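Local coordinates for flagellar hook protein FlgE (Caulobacter crescentus CB15, PDB 5AY6) that probably builds the flagellar hook, the flexible universal joint that passes motor torque on to the filament, this chain being a 32 kDa fragment of the protein, at residues Q17-V23 with L188-G192; V23-V27 with D49-S54; S151-K157 with A198-P204; S216-I220 with T231-F235. Residues are numbered along the deposited sequence.

Contact 3 is the most buried; contacts 1, 2 and 4 lie partly at the surface. Contacts 1, 3 and 4 all reach the five-stranded antiparallel sheet of the FlaE D2 domain, whereas contact 2 belongs to that of the FlgE third domain. Contact 1 lies between the two sheets: it shares Val23 with contact 2, and its Leu188 packs on Met152 of contact 3. Contacts 3 and 4 adjoin through neighbouring strands, with Leu200 against Phe235. The chemistry differs with place: apolar packing plus one water in contact 1, a backbone ladder in contact 2, a capping box and a carboxylate bound to helix amides in contact 3, a serine hydrogen bond and bridging waters in contact 4.

Contact 1 (Q17-V23 with L188-G192); sequences QPVAAAV and LKGPG
Residues 17-23, an irregular connection between strands 6-12 and 24-39, cross the end of strand 180-189, with Val19 CA 5.4 Å from Lys189 CA. The connection is largely extended from Gln17 to Ala20, then turns back through Ala21 and Ala22, where Val23 N donates to Ala20 O (2.8 Å). Leu188, still in the strand, places CD1 4.0 Å from Val23 CG2. Lys189 (phi/psi -62/127) follows with its CA-to-CB bond toward the connection. Its CG lies 3.3 Å from Gln17 O and 4.0 Å from Val19 CG2, but with chi1 t and chi2 p the side chain leads away, so that NZ donates to Gly190 O (3.0 Å) and also bonds Gln195 O; the ammonium makes a cation-pi contact with Trp196. No direct hydrogen bond joins the segments. Instead a water accepts from Ala20 N (2.7 Å) and donates to Lys189 O (2.8 Å). The irregular connection packs on the end of strand 180-189 where the D2 sheet meets the sheet that begins with strand 24-39. Beyond the end of the strand, Gly190 O packs against Val19 CG2 at 3.5 Å; a CB on Gly190 would be crowded by Pro191 CD. Pro191 (phi/psi -74/-23) then lays CD 3.9 Å from Val23 CG1, both valines having chi1 t, while its ring also touches Ser24 and Tyr197.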
# COMPACT_ATOMS: atom_id res chain seq x y z
N GLN A 17 -7.84 -4.05 13.35
CA GLN A 17 -8.01 -4.76 12.09
C GLN A 17 -6.70 -5.46 11.71
O GLN A 17 -5.68 -4.81 11.55
CB GLN A 17 -8.43 -3.80 10.97
CG GLN A 17 -8.29 -4.39 9.57
CD GLN A 17 -9.37 -5.40 9.25
OE1 GLN A 17 -10.56 -5.09 9.28
NE2 GLN A 17 -8.96 -6.62 8.93
N PRO A 18 -6.74 -6.79 11.62
CA PRO A 18 -5.52 -7.53 11.29
C PRO A 18 -5.13 -7.38 9.82
O PRO A 18 -5.99 -7.24 8.95
CB PRO A 18 -5.88 -8.98 11.63
CG PRO A 18 -7.36 -9.03 11.54
CD PRO A 18 -7.86 -7.68 11.95
N VAL A 19 -3.83 -7.39 9.57
CA VAL A 19 -3.30 -7.24 8.22
C VAL A 19 -3.65 -8.43 7.33
O VAL A 19 -3.51 -9.58 7.74
CB VAL A 19 -1.77 -7.07 8.26
CG1 VAL A 19 -1.23 -6.82 6.88
CG2 VAL A 19 -1.39 -5.92 9.19
N ALA A 20 -4.12 -8.16 6.12
CA ALA A 20 -4.46 -9.22 5.18
C ALA A 20 -3.21 -9.95 4.70
O ALA A 20 -2.12 -9.37 4.62
CB ALA A 20 -5.23 -8.67 4.00
N ALA A 21 -3.37 -11.23 4.38
CA ALA A 21 -2.28 -12.04 3.83
C ALA A 21 -1.73 -11.44 2.54
O ALA A 21 -0.57 -11.65 2.20
CB ALA A 21 -2.76 -13.46 3.59
N ALA A 22 -2.56 -10.70 1.81
CA ALA A 22 -2.11 -10.04 0.58
C ALA A 22 -1.25 -8.80 0.87
O ALA A 22 -0.63 -8.26 -0.04
CB ALA A 22 -3.31 -9.67 -0.28
N VAL A 23 -1.23 -8.35 2.12
CA VAL A 23 -0.38 -7.22 2.49
C VAL A 23 0.84 -7.70 3.28
O VAL A 23 1.95 -7.23 3.05
CB VAL A 23 -1.17 -6.17 3.30
CG1 VAL A 23 -0.23 -5.17 3.96
CG2 VAL A 23 -2.17 -5.45 2.40
N LEU A 188 -6.63 -0.51 3.12
CA LEU A 188 -6.10 -1.76 3.65
C LEU A 188 -5.26 -1.43 4.87
O LEU A 188 -4.52 -0.45 4.86
CB LEU A 188 -5.23 -2.48 2.62
CG LEU A 188 -5.88 -3.23 1.47
CD1 LEU A 188 -4.88 -3.40 0.34
CD2 LEU A 188 -6.40 -4.58 1.95
N LYS A 189 -5.38 -2.24 5.92
CA LYS A 189 -4.47 -2.12 7.05
C LYS A 189 -3.05 -2.38 6.57
O LYS A 189 -2.78 -3.40 5.94
CB LYS A 189 -4.84 -3.09 8.17
CG LYS A 189 -3.99 -2.93 9.42
CD LYS A 189 -4.29 -1.60 10.12
CE LYS A 189 -3.29 -1.31 11.21
NZ LYS A 189 -1.96 -0.93 10.65
N GLY A 190 -2.14 -1.45 6.86
CA GLY A 190 -0.75 -1.61 6.49
C GLY A 190 0.02 -2.35 7.57
O GLY A 190 -0.49 -2.57 8.66
N PRO A 191 1.27 -2.74 7.26
CA PRO A 191 2.10 -3.50 8.20
C PRO A 191 2.63 -2.63 9.35
O PRO A 191 2.97 -3.16 10.41
CB PRO A 191 3.25 -4.01 7.32
CG PRO A 191 3.32 -3.05 6.19
CD PRO A 191 1.92 -2.57 5.95
N GLY A 192 2.69 -1.32 9.13
CA GLY A 192 3.19 -0.41 10.14
C GLY A 192 2.13 -0.10 11.18
O GLY A 192 0.94 -0.28 10.92
O HOH W 1 -4.37 -5.59 5.32

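Contact 2 (V23-V27 with D49-S54); sequences VSYKV and DVVYSS
Strands 24-39 and 45-53 form a beta hairpin at one edge of a five-stranded antiparallel sheet in the FlgE third domain, and this contact lies at the end of the hairpin far from its turn. Both backbones are extended; the axes of segments 24-26 and 49-53 approach to 4.5 Å, their N-to-C directions 154° apart, nearly antiparallel. Ser24-Ser53 and Lys26-Val51 are non-hydrogen-bonded pairs (CA-CA 4.2 and 4.3 Å) flanking the hydrogen-bonded pair Tyr25-Tyr52 (5.2 Å), whose side chains occupy the other face. The backbone ladder runs Ser54 N to Val23 O (2.9 Å), Tyr25 N to Tyr52 O (2.7 Å), Tyr52 N to Tyr25 O (3.0 Å) and Val27 N to Val50 O (2.9 Å). CA-H...O contacts supplement it, such as Ser53 CA to Val23 O at 3.1 Å. Among polar side chains, Ser24 and Ser53 both adopt chi1 m, their OG atoms hydrogen-bonded at 2.7 Å on the face that also carries Lys26 and Val51; Asp49 OD1 bonds Ser34 N within the hairpin. Apolar packing gathers around Val27 (chi1 t), which also touches Glu138 of helix 137-140. Its CG2 lies 4.1 Å from Val50 CB and meets the edge of the Tyr52 ring (chi1 m), 3.5 Å from CE2.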
# COMPACT_ATOMS: atom_id res chain seq x y z
N VAL A 23 -1.23 -8.35 2.12
CA VAL A 23 -0.38 -7.22 2.49
C VAL A 23 0.84 -7.70 3.28
O VAL A 23 1.95 -7.23 3.05
CB VAL A 23 -1.17 -6.17 3.30
CG1 VAL A 23 -0.23 -5.17 3.96
CG2 VAL A 23 -2.17 -5.45 2.40
N SER A 24 0.62 -8.62 4.21
CA SER A 24 1.72 -9.26 4.93
C SER A 24 1.63 -10.77 4.79
O SER A 24 0.79 -11.42 5.41
CB SER A 24 1.71 -8.87 6.41
OG SER A 24 2.01 -7.50 6.57
N TYR A 25 2.52 -11.33 3.98
CA TYR A 25 2.43 -12.72 3.59
C TYR A 25 3.43 -13.60 4.31
O TYR A 25 4.64 -13.48 4.11
CB TYR A 25 2.61 -12.83 2.07
CG TYR A 25 2.82 -14.24 1.57
CD1 TYR A 25 1.78 -15.16 1.58
CD2 TYR A 25 4.04 -14.64 1.06
CE1 TYR A 25 1.96 -16.45 1.11
CE2 TYR A 25 4.23 -15.93 0.58
CZ TYR A 25 3.19 -16.82 0.61
OH TYR A 25 3.37 -18.10 0.14
N LYS A 26 2.93 -14.50 5.16
CA LYS A 26 3.80 -15.46 5.84
C LYS A 26 4.06 -16.66 4.94
O LYS A 26 3.12 -17.33 4.51
CB LYS A 26 3.19 -15.94 7.15
CG LYS A 26 4.10 -16.89 7.91
CD LYS A 26 3.31 -17.90 8.72
CE LYS A 26 2.35 -17.20 9.67
NZ LYS A 26 1.22 -18.09 10.07
N VAL A 27 5.33 -16.91 4.66
CA VAL A 27 5.75 -18.02 3.80
C VAL A 27 5.39 -19.37 4.42
O VAL A 27 5.59 -19.58 5.61
CB VAL A 27 7.27 -17.98 3.54
CG1 VAL A 27 7.70 -19.14 2.65
CG2 VAL A 27 7.67 -16.65 2.92
N ASP A 49 9.63 -17.90 11.18
CA ASP A 49 8.58 -17.47 10.27
C ASP A 49 9.15 -16.34 9.42
O ASP A 49 9.86 -15.47 9.93
CB ASP A 49 7.33 -17.01 11.02
CG ASP A 49 6.46 -18.17 11.47
OD1 ASP A 49 6.49 -19.22 10.81
OD2 ASP A 49 5.75 -18.02 12.49
N VAL A 50 8.86 -16.37 8.13
CA VAL A 50 9.30 -15.31 7.24
C VAL A 50 8.09 -14.59 6.68
O VAL A 50 7.23 -15.20 6.05
CB VAL A 50 10.17 -15.86 6.10
CG1 VAL A 50 10.73 -14.70 5.26
CG2 VAL A 50 11.30 -16.71 6.65
N VAL A 51 8.02 -13.28 6.91
CA VAL A 51 6.88 -12.50 6.47
C VAL A 51 7.32 -11.40 5.52
O VAL A 51 8.04 -10.47 5.92
CB VAL A 51 6.13 -11.87 7.66
CG1 VAL A 51 4.88 -11.13 7.18
CG2 VAL A 51 5.76 -12.94 8.69
N TYR A 52 6.92 -11.51 4.26
CA TYR A 52 7.09 -10.44 3.29
C TYR A 52 5.90 -9.50 3.36
O TYR A 52 4.76 -9.96 3.39
CB TYR A 52 7.22 -10.98 1.87
CG TYR A 52 8.42 -11.86 1.60
CD1 TYR A 52 9.66 -11.31 1.32
CD2 TYR A 52 8.29 -13.24 1.58
CE1 TYR A 52 10.76 -12.11 1.05
CE2 TYR A 52 9.38 -14.05 1.32
CZ TYR A 52 10.61 -13.48 1.05
OH TYR A 52 11.69 -14.29 0.79
N SER A 53 6.15 -8.20 3.39
CA SER A 53 5.07 -7.22 3.38
C SER A 53 5.20 -6.24 2.23
O SER A 53 6.30 -5.85 1.84
CB SER A 53 5.03 -6.46 4.71
OG SER A 53 4.62 -7.31 5.76
N SER A 54 4.06 -5.83 1.69
CA SER A 54 4.01 -4.80 0.67
C SER A 54 4.40 -3.44 1.26
O SER A 54 4.01 -3.10 2.37
CB SER A 54 2.62 -4.73 0.04
OG SER A 54 2.42 -3.50 -0.62

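Contact 3 (S151-K157 with A198-P204); sequences SMSDYAK and AELRAKP
A strand carboxylate reaches into the first turn of a short helix: Glu199 accepts the amide hydrogens of Met152 and Ser153. The N-terminus is already closed by a capping box, in which Asp154 N donates to Ser151 OG (3.2 Å) and Ser151 N to Asp154 OD2 (2.9 Å). Helix 152-157 packs on strand 195-202 of the antiparallel D2 sheet; the axes of segments 152-157 and 198-202 approach to 9.5 Å, their directions 36° apart. Met152 CA lies 7.2 Å from Glu199 CA, Ser153 CA 6.6 Å from Arg201 CA, and Lys157 CA 5.8 Å from Pro204 CA. Glu199, with chi1 m and chi2 t, directs OE2 to Met152 N (3.0 Å) and OE1 to both Ser153 N and Ser153 OG (each 3.0 Å); it also hydrogen-bonds Tyr145 OH (through OE2) and Gln214 NE2 (through OE1). These first-turn amides lack backbone acceptors within the helix, and a carboxylate suits the positive end of its dipole. Two residues further along the strand, Arg201 (chi1 p) has its charge paired with Glu168 in a salt bridge. At the far end Pro204 CG rests 4.0 Å from Lys157 CA, and Ala156 CB covers one face of the Arg201 guanidinium, 3.2 Å from NH1.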
# COMPACT_ATOMS: atom_id res chain seq x y z
N SER A 151 -3.75 -3.71 -7.24
CA SER A 151 -4.32 -2.76 -6.29
C SER A 151 -5.79 -3.03 -5.98
O SER A 151 -6.38 -3.99 -6.48
CB SER A 151 -4.18 -1.34 -6.83
OG SER A 151 -4.96 -1.16 -7.99
N MET A 152 -6.37 -2.19 -5.13
CA MET A 152 -7.78 -2.30 -4.82
C MET A 152 -8.63 -1.81 -6.00
O MET A 152 -9.75 -2.26 -6.19
CB MET A 152 -8.11 -1.52 -3.54
CG MET A 152 -7.37 -2.04 -2.31
SD MET A 152 -7.73 -1.11 -0.81
CE MET A 152 -6.31 -0.00 -0.77
N SER A 153 -8.07 -0.91 -6.80
CA SER A 153 -8.76 -0.47 -8.01
C SER A 153 -8.77 -1.60 -9.04
O SER A 153 -9.74 -1.76 -9.79
CB SER A 153 -8.12 0.79 -8.58
OG SER A 153 -8.28 1.88 -7.68
N ASP A 154 -7.70 -2.39 -9.08
CA ASP A 154 -7.66 -3.55 -9.97
C ASP A 154 -8.75 -4.54 -9.57
O ASP A 154 -9.41 -5.15 -10.41
CB ASP A 154 -6.29 -4.24 -9.92
CG ASP A 154 -5.20 -3.43 -10.57
OD1 ASP A 154 -5.48 -2.73 -11.57
OD2 ASP A 154 -4.04 -3.50 -10.09
N TYR A 155 -8.94 -4.68 -8.26
CA TYR A 155 -9.93 -5.59 -7.71
C TYR A 155 -11.35 -5.15 -8.05
O TYR A 155 -12.20 -5.97 -8.40
CB TYR A 155 -9.75 -5.70 -6.20
CG TYR A 155 -10.86 -6.44 -5.50
CD1 TYR A 155 -10.89 -7.83 -5.50
CD2 TYR A 155 -11.88 -5.76 -4.84
CE1 TYR A 155 -11.91 -8.52 -4.86
CE2 TYR A 155 -12.89 -6.44 -4.20
CZ TYR A 155 -12.90 -7.82 -4.22
OH TYR A 155 -13.91 -8.51 -3.59
N ALA A 156 -11.61 -3.85 -7.96
CA ALA A 156 -12.92 -3.31 -8.29
C ALA A 156 -13.27 -3.58 -9.75
O ALA A 156 -14.42 -3.82 -10.10
CB ALA A 156 -12.96 -1.81 -8.01
N LYS A 157 -12.26 -3.54 -10.62
CA LYS A 157 -12.49 -3.83 -12.03
C LYS A 157 -12.68 -5.32 -12.28
O LYS A 157 -13.58 -5.72 -13.02
CB LYS A 157 -11.33 -3.30 -12.87
CG LYS A 157 -11.36 -3.81 -14.29
CD LYS A 157 -10.63 -2.90 -15.25
CE LYS A 157 -10.85 -3.38 -16.67
NZ LYS A 157 -12.31 -3.55 -16.95
N ALA A 198 -4.12 3.40 1.19
CA ALA A 198 -5.37 3.96 0.69
C ALA A 198 -5.35 4.24 -0.80
O ALA A 198 -4.31 4.56 -1.37
CB ALA A 198 -5.71 5.23 1.46
N GLU A 199 -6.52 4.12 -1.43
CA GLU A 199 -6.70 4.55 -2.80
C GLU A 199 -8.00 5.34 -2.93
O GLU A 199 -9.00 5.00 -2.29
CB GLU A 199 -6.73 3.36 -3.77
CG GLU A 199 -5.47 2.51 -3.74
CD GLU A 199 -5.59 1.23 -4.55
OE1 GLU A 199 -6.27 1.22 -5.60
OE2 GLU A 199 -5.00 0.22 -4.12
N LEU A 200 -7.96 6.39 -3.73
CA LEU A 200 -9.17 7.04 -4.18
C LEU A 200 -9.44 6.56 -5.60
O LEU A 200 -8.51 6.43 -6.39
CB LEU A 200 -9.04 8.56 -4.12
CG LEU A 200 -9.18 9.17 -2.72
CD1 LEU A 200 -8.74 10.63 -2.73
CD2 LEU A 200 -10.62 9.05 -2.24
N ARG A 201 -10.69 6.26 -5.91
CA ARG A 201 -11.01 5.70 -7.21
C ARG A 201 -12.42 6.04 -7.65
O ARG A 201 -13.35 6.08 -6.84
CB ARG A 201 -10.83 4.17 -7.19
CG ARG A 201 -11.72 3.45 -6.18
CD ARG A 201 -11.40 1.96 -6.06
NE ARG A 201 -12.37 1.26 -5.22
CZ ARG A 201 -13.56 0.85 -5.64
NH1 ARG A 201 -13.93 1.07 -6.90
NH2 ARG A 201 -14.38 0.22 -4.81
N ALA A 202 -12.57 6.30 -8.95
CA ALA A 202 -13.88 6.42 -9.57
C ALA A 202 -14.32 5.04 -10.01
O ALA A 202 -13.55 4.09 -9.94
CB ALA A 202 -13.83 7.38 -10.75
N LYS A 203 -15.56 4.92 -10.46
CA LYS A 203 -16.05 3.67 -11.02
C LYS A 203 -15.21 3.30 -12.24
O LYS A 203 -14.91 4.17 -13.07
CB LYS A 203 -17.54 3.78 -11.38
CG LYS A 203 -18.12 2.55 -12.07
CD LYS A 203 -19.64 2.60 -12.10
CE LYS A 203 -20.22 1.36 -12.78
NZ LYS A 203 -21.68 1.21 -12.55
N PRO A 204 -14.81 2.02 -12.35
CA PRO A 204 -14.03 1.61 -13.52
C PRO A 204 -14.74 2.00 -14.80
O PRO A 204 -15.94 1.74 -14.95
CB PRO A 204 -13.93 0.09 -13.36
CG PRO A 204 -14.02 -0.13 -11.88
CD PRO A 204 -15.00 0.91 -11.40

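Contact 4 (S216-I220 with T231-F235); sequences STGII and TGSLF
Ser216 opens the contact on strand 214-222: its CB points toward residues 231-235, and with chi1 p its OG donates to Leu234 O at 2.8 Å, a direct hydrogen bond between the segments. The CA-to-CB bond of Thr217 points away, but its O approaches Leu234 CA (3.5 Å) in a CA-H...O contact. That O also accepts from two waters, one donating to Ser233 O as well (2.8 Å to Thr217 O, 2.7 Å to Ser233 O), the other 3.0 Å from Thr217 O and hydrogen-bonded to Ser233 OG at 2.6 Å. Gly218 lies with CA 4.1 Å from Leu234 CA; a CB here would clash with Leu234 N. Opposite it runs a type II' beta turn, Thr231 to Leu234, closed by Leu234 N to Thr231 O (3.0 Å), with Gly232 at the positive phi (53/-133) of its second position. Ile219 N and Ser233 N both donate to a third water (3.0 and 3.1 Å). Ile220 (chi1 m, chi2 t) sets CD1 3.8 Å from Leu234 CD2. The turn follows edge strand 228-230 and borders strand 214-222, which pairs on its other side with strand 195-202, while Thr231 and Phe235 reach strand 277-291 of the mixed sheet.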
# COMPACT_ATOMS: atom_id res chain seq x y z
N SER A 216 -5.97 8.24 -7.18
CA SER A 216 -4.73 8.48 -6.45
C SER A 216 -4.51 7.42 -5.39
O SER A 216 -5.42 6.66 -5.05
CB SER A 216 -4.75 9.86 -5.79
OG SER A 216 -5.73 9.89 -4.76
N THR A 217 -3.29 7.35 -4.88
CA THR A 217 -2.96 6.39 -3.83
C THR A 217 -2.13 7.08 -2.76
O THR A 217 -1.53 8.12 -3.01
CB THR A 217 -2.18 5.18 -4.37
OG1 THR A 217 -0.86 5.59 -4.74
CG2 THR A 217 -2.88 4.58 -5.58
N GLY A 218 -2.10 6.49 -1.57
CA GLY A 218 -1.34 7.08 -0.49
C GLY A 218 -1.35 6.25 0.77
O GLY A 218 -2.22 5.40 0.96
N ILE A 219 -0.37 6.50 1.63
CA ILE A 219 -0.31 5.88 2.94
C ILE A 219 -0.87 6.84 3.98
O ILE A 219 -0.42 7.99 4.08
CB ILE A 219 1.13 5.48 3.31
CG1 ILE A 219 1.69 4.53 2.25
CG2 ILE A 219 1.16 4.83 4.68
CD1 ILE A 219 3.13 4.10 2.49
N ILE A 220 -1.86 6.39 4.72
CA ILE A 220 -2.49 7.21 5.74
C ILE A 220 -1.99 6.79 7.12
O ILE A 220 -1.87 5.59 7.40
CB ILE A 220 -4.03 7.11 5.68
CG1 ILE A 220 -4.55 7.71 4.37
CG2 ILE A 220 -4.68 7.81 6.86
CD1 ILE A 220 -6.06 7.65 4.23
N THR A 231 -1.97 12.11 5.53
CA THR A 231 -2.57 11.36 4.44
C THR A 231 -1.58 11.06 3.32
O THR A 231 -1.97 10.70 2.22
CB THR A 231 -3.77 12.12 3.84
OG1 THR A 231 -3.34 13.41 3.39
CG2 THR A 231 -4.86 12.30 4.89
N GLY A 232 -0.29 11.22 3.62
CA GLY A 232 0.76 10.95 2.64
C GLY A 232 0.53 11.72 1.35
O GLY A 232 0.22 12.90 1.37
N SER A 233 0.65 11.03 0.23
CA SER A 233 0.45 11.66 -1.07
C SER A 233 -0.93 11.38 -1.65
O SER A 233 -1.14 11.54 -2.85
CB SER A 233 1.52 11.18 -2.06
OG SER A 233 1.35 9.80 -2.31
N LEU A 234 -1.86 10.95 -0.80
CA LEU A 234 -3.20 10.61 -1.26
C LEU A 234 -3.87 11.79 -1.95
O LEU A 234 -4.56 11.63 -2.95
CB LEU A 234 -4.06 10.11 -0.10
CG LEU A 234 -5.48 9.65 -0.45
CD1 LEU A 234 -5.45 8.50 -1.46
CD2 LEU A 234 -6.24 9.25 0.80
N PHE A 235 -3.67 12.99 -1.40
CA PHE A 235 -4.19 14.21 -2.01
C PHE A 235 -3.04 15.07 -2.54
O PHE A 235 -3.16 16.29 -2.62
CB PHE A 235 -5.02 15.02 -1.01
CG PHE A 235 -6.15 14.24 -0.37
CD1 PHE A 235 -7.35 14.06 -1.04
CD2 PHE A 235 -6.00 13.71 0.89
CE1 PHE A 235 -8.38 13.36 -0.46
CE2 PHE A 235 -7.04 13.00 1.48
CZ PHE A 235 -8.22 12.82 0.81
O HOH W 2 -0.02 9.88 -4.63
O HOH W 3 1.21 7.90 -4.12
O HOH W 4 1.94 8.25 0.68